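Local structure of SAG family member (Sag19) (Eimeria tenella, 6ZZB) at residues E135-C138 / N139-I142; L141-A144 / T145-G149; N173-N176 / A177-A181; L183-E186 / K187-K190. The protein is a surface antigen of unknown molecular function, related to the CAP proteins and probably displayed on the outside of the parasite cell. All blocks are in the same frame, centred on the assembly; numbering follows the deposited sequence. Where two conformers were deposited one is given.

Interaction 1. Residues E135-C138 / N139-I142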
loop_
_atom_site.group_PDB
_atom_site.type_symbol
_atom_site.label_atom_id
_atom_site.label_comp_id
_atom_site.label_asym_id
_atom_site.label_seq_id
_atom_site.Cartn_x
_atom_site.Cartn_y
_atom_site.Cartn_z
ATOM N N GLU A 135 -18.647 -2.465 -3.404
ATOM C CA GLU A 135 -18.591 -1.213 -2.614
ATOM C C GLU A 135 -17.211 -1.115 -1.940
ATOM O O GLU A 135 -16.762 -2.138 -1.378
ATOM C CB GLU A 135 -19.709 -1.174 -1.575
ATOM C CG GLU A 135 -19.876 0.183 -0.932
ATOM C CD GLU A 135 -20.908 0.214 0.177
ATOM O OE1 GLU A 135 -21.730 -0.726 0.244
ATOM O OE2 GLU A 135 -20.878 1.171 0.975
ATOM N N PHE A 136 -16.583 0.064 -1.987
ATOM C CA PHE A 136 -15.279 0.340 -1.321
ATOM C C PHE A 136 -15.486 0.342 0.190
ATOM O O PHE A 136 -16.339 1.109 0.677
ATOM C CB PHE A 136 -14.697 1.698 -1.737
ATOM C CG PHE A 136 -13.410 2.050 -1.042
ATOM C CD1 PHE A 136 -12.216 1.496 -1.471
ATOM C CD2 PHE A 136 -13.362 2.895 0.051
ATOM C CE1 PHE A 136 -11.026 1.765 -0.836
ATOM C CE2 PHE A 136 -12.174 3.187 0.680
ATOM C CZ PHE A 136 -10.993 2.632 0.229
ATOM N N ASN A 137 -14.720 -0.471 0.938
ATOM C CA ASN A 137 -14.753 -0.515 2.414
ATOM C C ASN A 137 -13.297 -0.581 2.888
ATOM O O ASN A 137 -12.721 -1.671 2.807
ATOM C CB ASN A 137 -15.600 -1.703 2.868
ATOM C CG ASN A 137 -15.675 -1.886 4.366
ATOM O OD1 ASN A 137 -14.930 -1.281 5.134
ATOM N ND2 ASN A 137 -16.638 -2.698 4.787
ATOM N N CYS A 138 -12.717 0.542 3.251
ATOM C CA CYS A 138 -11.258 0.580 3.550
ATOM C C CYS A 138 -10.982 -0.341 4.741
ATOM O O CYS A 138 -9.980 -1.078 4.728
ATOM C CB CYS A 138 -10.682 1.953 3.859
ATOM S SG CYS A 138 -8.891 1.869 3.608
ATOM N N ASN A 139 -11.824 -0.321 5.772
ATOM C CA ASN A 139 -11.671 -1.194 6.961
ATOM C C ASN A 139 -11.593 -2.652 6.546
ATOM O O ASN A 139 -10.624 -3.349 6.970
ATOM C CB ASN A 139 -12.839 -1.043 7.924
ATOM C CG ASN A 139 -12.720 0.261 8.658
ATOM O OD1 ASN A 139 -11.780 1.006 8.416
ATOM N ND2 ASN A 139 -13.658 0.538 9.539
ATOM N N ALA A 140 -12.521 -3.115 5.729
ATOM C CA ALA A 140 -12.552 -4.522 5.307
ATOM C C ALA A 140 -11.313 -4.817 4.448
ATOM O O ALA A 140 -10.697 -5.864 4.632
ATOM C CB ALA A 140 -13.815 -4.870 4.576
ATOM N N LEU A 141 -10.990 -3.966 3.481
ATOM C CA LEU A 141 -9.870 -4.246 2.566
ATOM C C LEU A 141 -8.561 -4.296 3.348
ATOM O O LEU A 141 -7.749 -5.245 3.097
ATOM C CB LEU A 141 -9.802 -3.157 1.511
ATOM C CG LEU A 141 -10.951 -3.177 0.504
ATOM C CD1 LEU A 141 -10.869 -1.921 -0.360
ATOM C CD2 LEU A 141 -10.944 -4.422 -0.354
ATOM N N ILE A 142 -8.286 -3.326 4.207
ATOM C CA ILE A 142 -6.990 -3.287 4.917
ATOM C C ILE A 142 -6.970 -4.392 5.976
ATOM O O ILE A 142 -5.927 -5.041 6.121
ATOM C CB ILE A 142 -6.700 -1.880 5.441
ATOM C CG1 ILE A 142 -6.461 -0.940 4.252
ATOM C CG2 ILE A 142 -5.543 -1.905 6.412
ATOM C CD1 ILE A 142 -5.988 0.447 4.624
#

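Interaction 2. Residues L141-A144 / T145-G149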
loop_
_atom_site.group_PDB
_atom_site.type_symbol
_atom_site.label_atom_id
_atom_site.label_comp_id
_atom_site.label_asym_id
_atom_site.label_seq_id
_atom_site.Cartn_x
_atom_site.Cartn_y
_atom_site.Cartn_z
ATOM N N LEU A 141 -10.990 -3.966 3.481
ATOM C CA LEU A 141 -9.870 -4.246 2.566
ATOM C C LEU A 141 -8.561 -4.296 3.348
ATOM O O LEU A 141 -7.749 -5.245 3.097
ATOM C CB LEU A 141 -9.802 -3.157 1.511
ATOM C CG LEU A 141 -10.951 -3.177 0.504
ATOM C CD1 LEU A 141 -10.869 -1.921 -0.360
ATOM C CD2 LEU A 141 -10.944 -4.422 -0.354
ATOM N N ILE A 142 -8.286 -3.326 4.207
ATOM C CA ILE A 142 -6.990 -3.287 4.917
ATOM C C ILE A 142 -6.970 -4.392 5.976
ATOM O O ILE A 142 -5.927 -5.041 6.121
ATOM C CB ILE A 142 -6.700 -1.880 5.441
ATOM C CG1 ILE A 142 -6.461 -0.940 4.252
ATOM C CG2 ILE A 142 -5.543 -1.905 6.412
ATOM C CD1 ILE A 142 -5.988 0.447 4.624
ATOM N N GLN A 143 -8.067 -4.652 6.670
ATOM C CA GLN A 143 -8.031 -5.784 7.629
ATOM C C GLN A 143 -7.698 -7.060 6.852
ATOM O O GLN A 143 -6.930 -7.875 7.364
ATOM C CB GLN A 143 -9.368 -5.929 8.346
ATOM C CG GLN A 143 -9.373 -7.056 9.376
ATOM C CD GLN A 143 -8.339 -6.902 10.465
ATOM O OE1 GLN A 143 -7.336 -7.633 10.532
ATOM N NE2 GLN A 143 -8.552 -5.948 11.341
ATOM N N ALA A 144 -8.269 -7.296 5.681
ATOM C CA ALA A 144 -8.068 -8.555 4.955
ATOM C C ALA A 144 -6.603 -8.634 4.524
ATOM O O ALA A 144 -6.020 -9.735 4.589
ATOM C CB ALA A 144 -8.999 -8.678 3.788
ATOM N N THR A 145 -5.995 -7.545 4.029
ATOM C CA THR A 145 -4.590 -7.627 3.572
ATOM C C THR A 145 -3.707 -7.855 4.779
ATOM O O THR A 145 -2.678 -8.568 4.659
ATOM C CB THR A 145 -4.181 -6.396 2.739
ATOM O OG1 THR A 145 -3.088 -6.763 1.892
ATOM C CG2 THR A 145 -3.806 -5.185 3.552
ATOM N N TYR A 146 -4.030 -7.268 5.907
ATOM C CA TYR A 146 -3.231 -7.411 7.126
ATOM C C TYR A 146 -3.228 -8.885 7.537
ATOM O O TYR A 146 -2.140 -9.455 7.781
ATOM C CB TYR A 146 -3.792 -6.519 8.236
ATOM C CG TYR A 146 -3.028 -6.654 9.519
ATOM C CD1 TYR A 146 -1.905 -5.882 9.778
ATOM C CD2 TYR A 146 -3.405 -7.595 10.457
ATOM C CE1 TYR A 146 -1.200 -6.006 10.960
ATOM C CE2 TYR A 146 -2.693 -7.744 11.640
ATOM C CZ TYR A 146 -1.585 -6.954 11.883
ATOM O OH TYR A 146 -0.890 -7.113 13.060
ATOM N N THR A 147 -4.396 -9.494 7.631
ATOM C CA THR A 147 -4.489 -10.889 8.130
ATOM C C THR A 147 -3.725 -11.774 7.153
ATOM O O THR A 147 -2.867 -12.593 7.590
ATOM C CB THR A 147 -5.952 -11.285 8.272
ATOM O OG1 THR A 147 -6.471 -10.455 9.316
ATOM C CG2 THR A 147 -6.105 -12.766 8.592
ATOM N N ALA A 148 -4.005 -11.672 5.871
ATOM C CA ALA A 148 -3.375 -12.516 4.836
ATOM C C ALA A 148 -1.866 -12.257 4.818
ATOM O O ALA A 148 -1.080 -13.217 4.665
ATOM C CB ALA A 148 -4.001 -12.321 3.489
ATOM N N GLY A 149 -1.437 -11.012 4.915
ATOM C CA GLY A 149 -0.013 -10.670 4.797
ATOM C C GLY A 149 0.755 -11.118 6.024
ATOM O O GLY A 149 1.867 -11.640 5.836
#

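Interaction 3. Residues N173-N176 / A177-A181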
loop_
_atom_site.group_PDB
_atom_site.type_symbol
_atom_site.label_atom_id
_atom_site.label_comp_id
_atom_site.label_asym_id
_atom_site.label_seq_id
_atom_site.Cartn_x
_atom_site.Cartn_y
_atom_site.Cartn_z
ATOM N N ASN A 173 7.224 -10.465 -2.333
ATOM C CA ASN A 173 6.578 -10.612 -3.650
ATOM C C ASN A 173 5.115 -11.029 -3.481
ATOM O O ASN A 173 4.393 -11.026 -4.489
ATOM C CB ASN A 173 7.337 -11.607 -4.540
ATOM C CG ASN A 173 7.340 -13.018 -4.005
ATOM O OD1 ASN A 173 7.057 -13.276 -2.845
ATOM N ND2 ASN A 173 7.791 -13.951 -4.840
ATOM N N ASN A 174 4.679 -11.339 -2.277
ATOM C CA ASN A 174 3.244 -11.473 -1.947
ATOM C C ASN A 174 2.727 -10.073 -1.609
ATOM O O ASN A 174 3.272 -9.431 -0.701
ATOM C CB ASN A 174 3.060 -12.484 -0.812
ATOM C CG ASN A 174 1.645 -12.603 -0.330
ATOM O OD1 ASN A 174 1.121 -11.683 0.292
ATOM N ND2 ASN A 174 1.003 -13.743 -0.596
ATOM N N VAL A 175 1.708 -9.619 -2.323
ATOM C CA VAL A 175 1.260 -8.211 -2.194
ATOM C C VAL A 175 0.744 -7.975 -0.778
ATOM O O VAL A 175 0.979 -6.902 -0.193
ATOM C CB VAL A 175 0.231 -7.862 -3.277
ATOM C CG1 VAL A 175 -0.273 -6.436 -3.093
ATOM C CG2 VAL A 175 0.797 -8.018 -4.662
ATOM N N ASN A 176 0.066 -8.952 -0.169
ATOM C CA ASN A 176 -0.410 -8.782 1.209
ATOM C C ASN A 176 0.769 -8.625 2.162
ATOM O O ASN A 176 0.705 -7.816 3.084
ATOM C CB ASN A 176 -1.355 -9.916 1.623
ATOM C CG ASN A 176 -2.533 -10.085 0.700
ATOM O OD1 ASN A 176 -2.757 -11.176 0.127
ATOM N ND2 ASN A 176 -3.307 -9.049 0.554
ATOM N N ALA A 177 1.800 -9.471 2.040
ATOM C CA ALA A 177 2.969 -9.363 2.918
ATOM C C ALA A 177 3.657 -8.000 2.754
ATOM O O ALA A 177 4.040 -7.406 3.759
ATOM C CB ALA A 177 3.940 -10.488 2.639
ATOM N N SER A 178 3.807 -7.556 1.516
ATOM C CA SER A 178 4.354 -6.208 1.235
ATOM C C SER A 178 3.480 -5.160 1.924
ATOM O O SER A 178 3.965 -4.270 2.596
ATOM C CB SER A 178 4.455 -6.007 -0.229
ATOM O OG SER A 178 4.927 -4.691 -0.534
ATOM N N ASN A 179 2.171 -5.286 1.783
ATOM C CA ASN A 179 1.228 -4.318 2.388
ATOM C C ASN A 179 1.437 -4.263 3.896
ATOM O O ASN A 179 1.450 -3.155 4.457
ATOM C CB ASN A 179 -0.210 -4.662 2.050
ATOM C CG ASN A 179 -0.595 -4.402 0.613
ATOM O OD1 ASN A 179 0.128 -3.727 -0.122
ATOM N ND2 ASN A 179 -1.744 -4.931 0.180
ATOM N N VAL A 180 1.612 -5.401 4.560
ATOM C CA VAL A 180 1.813 -5.405 6.022
ATOM C C VAL A 180 3.141 -4.733 6.370
ATOM O O VAL A 180 3.189 -4.035 7.394
ATOM C CB VAL A 180 1.771 -6.848 6.555
ATOM C CG1 VAL A 180 2.309 -6.956 7.965
ATOM C CG2 VAL A 180 0.371 -7.363 6.435
ATOM N N ALA A 181 4.177 -4.931 5.582
ATOM C CA ALA A 181 5.471 -4.258 5.840
ATOM C C ALA A 181 5.275 -2.746 5.843
ATOM O O ALA A 181 5.774 -2.099 6.748
ATOM C CB ALA A 181 6.489 -4.726 4.844
#

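Interaction 4. Residues L183-E186 / K187-K190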
loop_
_atom_site.group_PDB
_atom_site.type_symbol
_atom_site.label_atom_id
_atom_site.label_comp_id
_atom_site.label_asym_id
_atom_site.label_seq_id
_atom_site.Cartn_x
_atom_site.Cartn_y
_atom_site.Cartn_z
ATOM N N LEU A 183 2.343 -1.090 6.319
ATOM C CA LEU A 183 1.395 -0.757 7.397
ATOM C C LEU A 183 2.129 -0.682 8.736
ATOM O O LEU A 183 1.758 0.158 9.574
ATOM C CB LEU A 183 0.282 -1.796 7.501
ATOM C CG LEU A 183 -0.784 -1.719 6.420
ATOM C CD1 LEU A 183 -1.598 -2.992 6.369
ATOM C CD2 LEU A 183 -1.696 -0.525 6.663
ATOM N N LEU A 184 3.049 -1.599 8.962
ATOM C CA LEU A 184 3.720 -1.764 10.281
ATOM C C LEU A 184 5.138 -1.217 10.253
ATOM O O LEU A 184 5.928 -1.562 11.183
ATOM C CB LEU A 184 3.724 -3.248 10.647
ATOM C CG LEU A 184 2.349 -3.855 10.841
ATOM C CD1 LEU A 184 2.500 -5.283 11.338
ATOM C CD2 LEU A 184 1.491 -3.075 11.813
ATOM N N SER A 185 5.495 -0.405 9.279
ATOM C CA SER A 185 6.867 0.141 9.154
ATOM C C SER A 185 7.099 1.224 10.227
ATOM O O SER A 185 6.271 2.131 10.368
ATOM C CB SER A 185 7.070 0.707 7.789
ATOM O OG SER A 185 8.329 1.362 7.703
ATOM N N GLU A 186 8.210 1.108 10.953
ATOM C CA GLU A 186 8.753 2.199 11.800
ATOM C C GLU A 186 9.155 3.387 10.925
ATOM O O GLU A 186 9.149 4.481 11.427
ATOM C CB GLU A 186 9.955 1.684 12.601
ATOM C CG GLU A 186 9.562 1.018 13.897
ATOM C CD GLU A 186 9.497 1.960 15.085
ATOM O OE1 GLU A 186 9.533 3.202 14.878
ATOM O OE2 GLU A 186 9.426 1.452 16.219
ATOM N N LYS A 187 9.434 3.195 9.637
ATOM C CA LYS A 187 9.738 4.340 8.726
ATOM C C LYS A 187 8.444 5.088 8.362
ATOM O O LYS A 187 8.574 6.224 7.904
ATOM C CB LYS A 187 10.389 3.930 7.408
ATOM C CG LYS A 187 11.777 3.331 7.500
ATOM C CD LYS A 187 12.270 2.860 6.161
ATOM C CE LYS A 187 12.589 4.033 5.274
ATOM N NZ LYS A 187 13.450 3.662 4.133
ATOM N N SER A 188 7.267 4.477 8.497
ATOM C CA SER A 188 5.968 5.132 8.153
ATOM C C SER A 188 5.639 6.168 9.251
ATOM O O SER A 188 5.539 5.787 10.440
ATOM C CB SER A 188 4.855 4.108 7.953
ATOM O OG SER A 188 5.147 3.238 6.834
ATOM N N LYS A 189 5.488 7.452 8.895
ATOM C CA LYS A 189 5.005 8.546 9.784
ATOM C C LYS A 189 3.692 9.177 9.262
ATOM O O LYS A 189 2.848 9.669 10.036
ATOM C CB LYS A 189 6.091 9.614 9.898
ATOM C CG LYS A 189 7.450 9.117 10.397
ATOM C CD LYS A 189 8.614 9.962 9.904
ATOM C CE LYS A 189 9.950 9.244 9.944
ATOM N NZ LYS A 189 10.134 8.360 8.764
ATOM N N LYS A 190 3.512 9.164 7.935
ATOM C CA LYS A 190 2.316 9.764 7.307
ATOM C C LYS A 190 1.855 8.848 6.184
ATOM O O LYS A 190 2.697 8.078 5.676
ATOM C CB LYS A 190 2.636 11.148 6.732
ATOM C CG LYS A 190 3.343 12.088 7.701
ATOM C CD LYS A 190 3.438 13.480 7.166
ATOM C CE LYS A 190 4.313 14.357 8.031
ATOM N NZ LYS A 190 4.090 15.771 7.700
HETATM O O HOH W 1 7.463 2.613 5.358
#

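Interaction 1. Residues E135-C138 / N139-I142
Asn137 OD1 accepts the backbone N-H of Ala140 at an N to OD1 distance of 3.1 Å, and this capping bond starts the helix. Asn137 is the N-cap residue. Its CG stands anti to the backbone N (chi1 178°), which carries the carboxamide forward over the first turn. The N-H does not aim at a lone pair: the donor stands well above the carbonyl plane. Ala140 CB sits over the same face of the amide, 3.5 Å from Asn137 CG, so the flat group is in contact with the alanine as well as bonded to its nitrogen.

The backbone carbonyls take over from there. Asn137 O receives Leu141 N at 3.0 Å, nearly along the C=O axis, and Cys138 O receives Ile142 N at 2.9 Å in a similarly straight bond. Asn137 OD1 thus serves a first-turn amide, Ala140 N, that would have no helical carbonyl to pair with, while Asn137 O takes the first regular helical bond.

Two apolar pairs complete the contact. Phe136 and Leu141 cross at about a right angle, with the methyl Leu141 CD1 3.7 Å from Phe136 CE1. One face of the phenyl ring receives the backbone Cys138 N, offset toward the rim. Cys138 SG meets the end of Ile142 at CD1, 3.4 Å away, and is itself bonded in the disulfide to Cys53.

That disulfide ties the start of helix 138-155 to helix 50-61, where Ile142 also rests on Leu60. Phe136 and Cys138 lie against Leu206 of strand 203-211, and Leu141 against Ile128 and Phe130 of strand 126-131.

Interaction 2. Residues L141-A144 / T145-G149
Gln143 leaves the helix with CG anti to the backbone N, then bends at chi2 (59°), and the bend folds its amide oxygen toward the next turn, where Thr147 turns OG1 to the side of its own backbone N (chi1 -66°). The two side chains meet there, Gln143 OE1 lying 3.2 Å from Thr147 OG1. The same hydroxyl is 3.3 Å from Gln143 O. Both bonds are weak, and the single hydroxyl proton cannot serve both acceptors fully, so which oxygen it favours is not settled. Gln143 O has a firmer partner in Thr147 N, at 3.0 Å. Next to this pair, Gln143 OE1 comes within 3.9 Å of Tyr146 CD2, the amide plane standing almost perpendicular to the ring.

All this happens on a regular alpha-helix, part of helix 138-155, which packs between helix 50-61, helix 175-183 and strand 126-131 in what is probably a CAP-like alpha/beta arrangement. Thr145 N to Leu141 O, Tyr146 N to Ile142 O and Ala148 N to Ala144 O are the i to i+4 bonds that hold the turn together.

Thr145 faces inward. Its CG2 is wedged between backbone N and carbonyl carbon and presses on Ile142 O at 3.3 Å, leaving OG1 anti to the backbone N. That buried hydroxyl accepts the side-chain amides of Asn176 and Asn179 from the neighbouring helix. On an adjoining flank Tyr146 packs against Leu60, Leu184 and Leu232, while Ile142 reaches Ile57 and Leu183.

Interaction 3. Residues N173-N176 / A177-A181
The carboxamide of Asn179 has one face covered by its neighbour a turn back: Val175 O sits squarely over Asn179 CG at 3.1 Å, and the methyl Val175 CG1 approaches on the same side, 3.9 Å from Asn179 ND2. Val175 and Asn179 run side by side and point the same way, so the valine flanks the amide. The two ends of the amide are taken by other parts of the chain. Asn179 OD1 receives Val127 N of strand 126-131, and Asn179 ND2 donates to Thr145 OG1, the hydroxyl that Asn176 ND2 also reaches. With both ends held, the rotation of the Asn179 amide is fixed.

Asn174 presents its amide differently. CG anti to the backbone N (chi1 175°) carries OD1 over the opening turn, where it accepts Ala177 N at 2.9 Å, with the donor tilted modestly from the carbonyl plane. Asn174 O takes Ser178 N at 3.0 Å, and Val175 O, besides lying over the amide, takes Asn179 N at 2.8 Å. Asn176 O receives Val180 N and is also met by Val180 CG2 at 3.4 Å. Buried Ser178 OG is bonded to Tyr165 OH.

Asn174 is thus a classic asparagine N-cap, beginning helix 175-183, where Asn176 and the buried Asn179 bond to helix 138-155 and Asn179 also to strand 126-131 in this probably CAP-like alpha/beta fold.

Interaction 4. Residues L183-E186 / K187-K190
Ser185 OG is gripped by several groups at once. It accepts Lys187 N at 2.9 Å and, weakly, Ser188 N at 3.4 Å, while a water lies 2.8 Å from Ser185 OG. The oxygen gets there because it stands anti to the backbone N (chi1 174°), reaching forward over the chain just after helix 175-183. Its bond to the nitrogen two residues on makes an ST turn, and Ser188 N, 3.2 Å from Ser185 O, closes a type I beta turn around Glu186 and Lys187. Ser188 N stands well above the plane of the Ser185 carbonyl. Ser185 O also receives Arg61 NH1.

The two serines lie against each other, with Ser185 CB 3.3 Å from Ser188 OG, and the water bridges their hydroxyls, donating to Ser188 OG at 2.8 Å. Ser188 OG bonds in addition to Phe182 O, at the end of the preceding helix. Further along, Lys189 NZ curls back to Lys187 O at 2.8 Å. Lys187 NZ reaches Pro213 O instead, and Lys189 with Lys190 makes a classic beta bulge opposite Ile211.

The chemistry implies a turn closed by bonds from Ser185 to the following amides, with a water joining its hydroxyl to that of Ser188. Salt bridges of Lys187 with Asp218, Lys189 with Asp212 and Lys190 with Glu79 probably offset the lysine charges as the chain enters strand 190-196.

Overall arrangement
Interactions 1 and 2 follow each other on helix 138-155, sharing Leu141 and Ile142, with centres about 10 Å apart. Interaction 3 lies about 9 Å from interaction 2, centre to centre, and the two are joined through Thr145 OG1, which is 2.7 Å from Asn176 ND2 and 2.8 Å from Asn179 ND2. Interaction 4 continues the chain where helix 175-183 ends. Although its centre is about 20 Å from that of interaction 1, Leu183 CD1 still packs on Ile142 CG2 at 4.1 Å. Interaction 4 also meets interaction 2, with Leu184 CD1 3.8 Å from Tyr146 CE1. Two asparagine-capped helices are thus linked by a polar cluster near the start of helix 175-183 and by leucines where that helix ends.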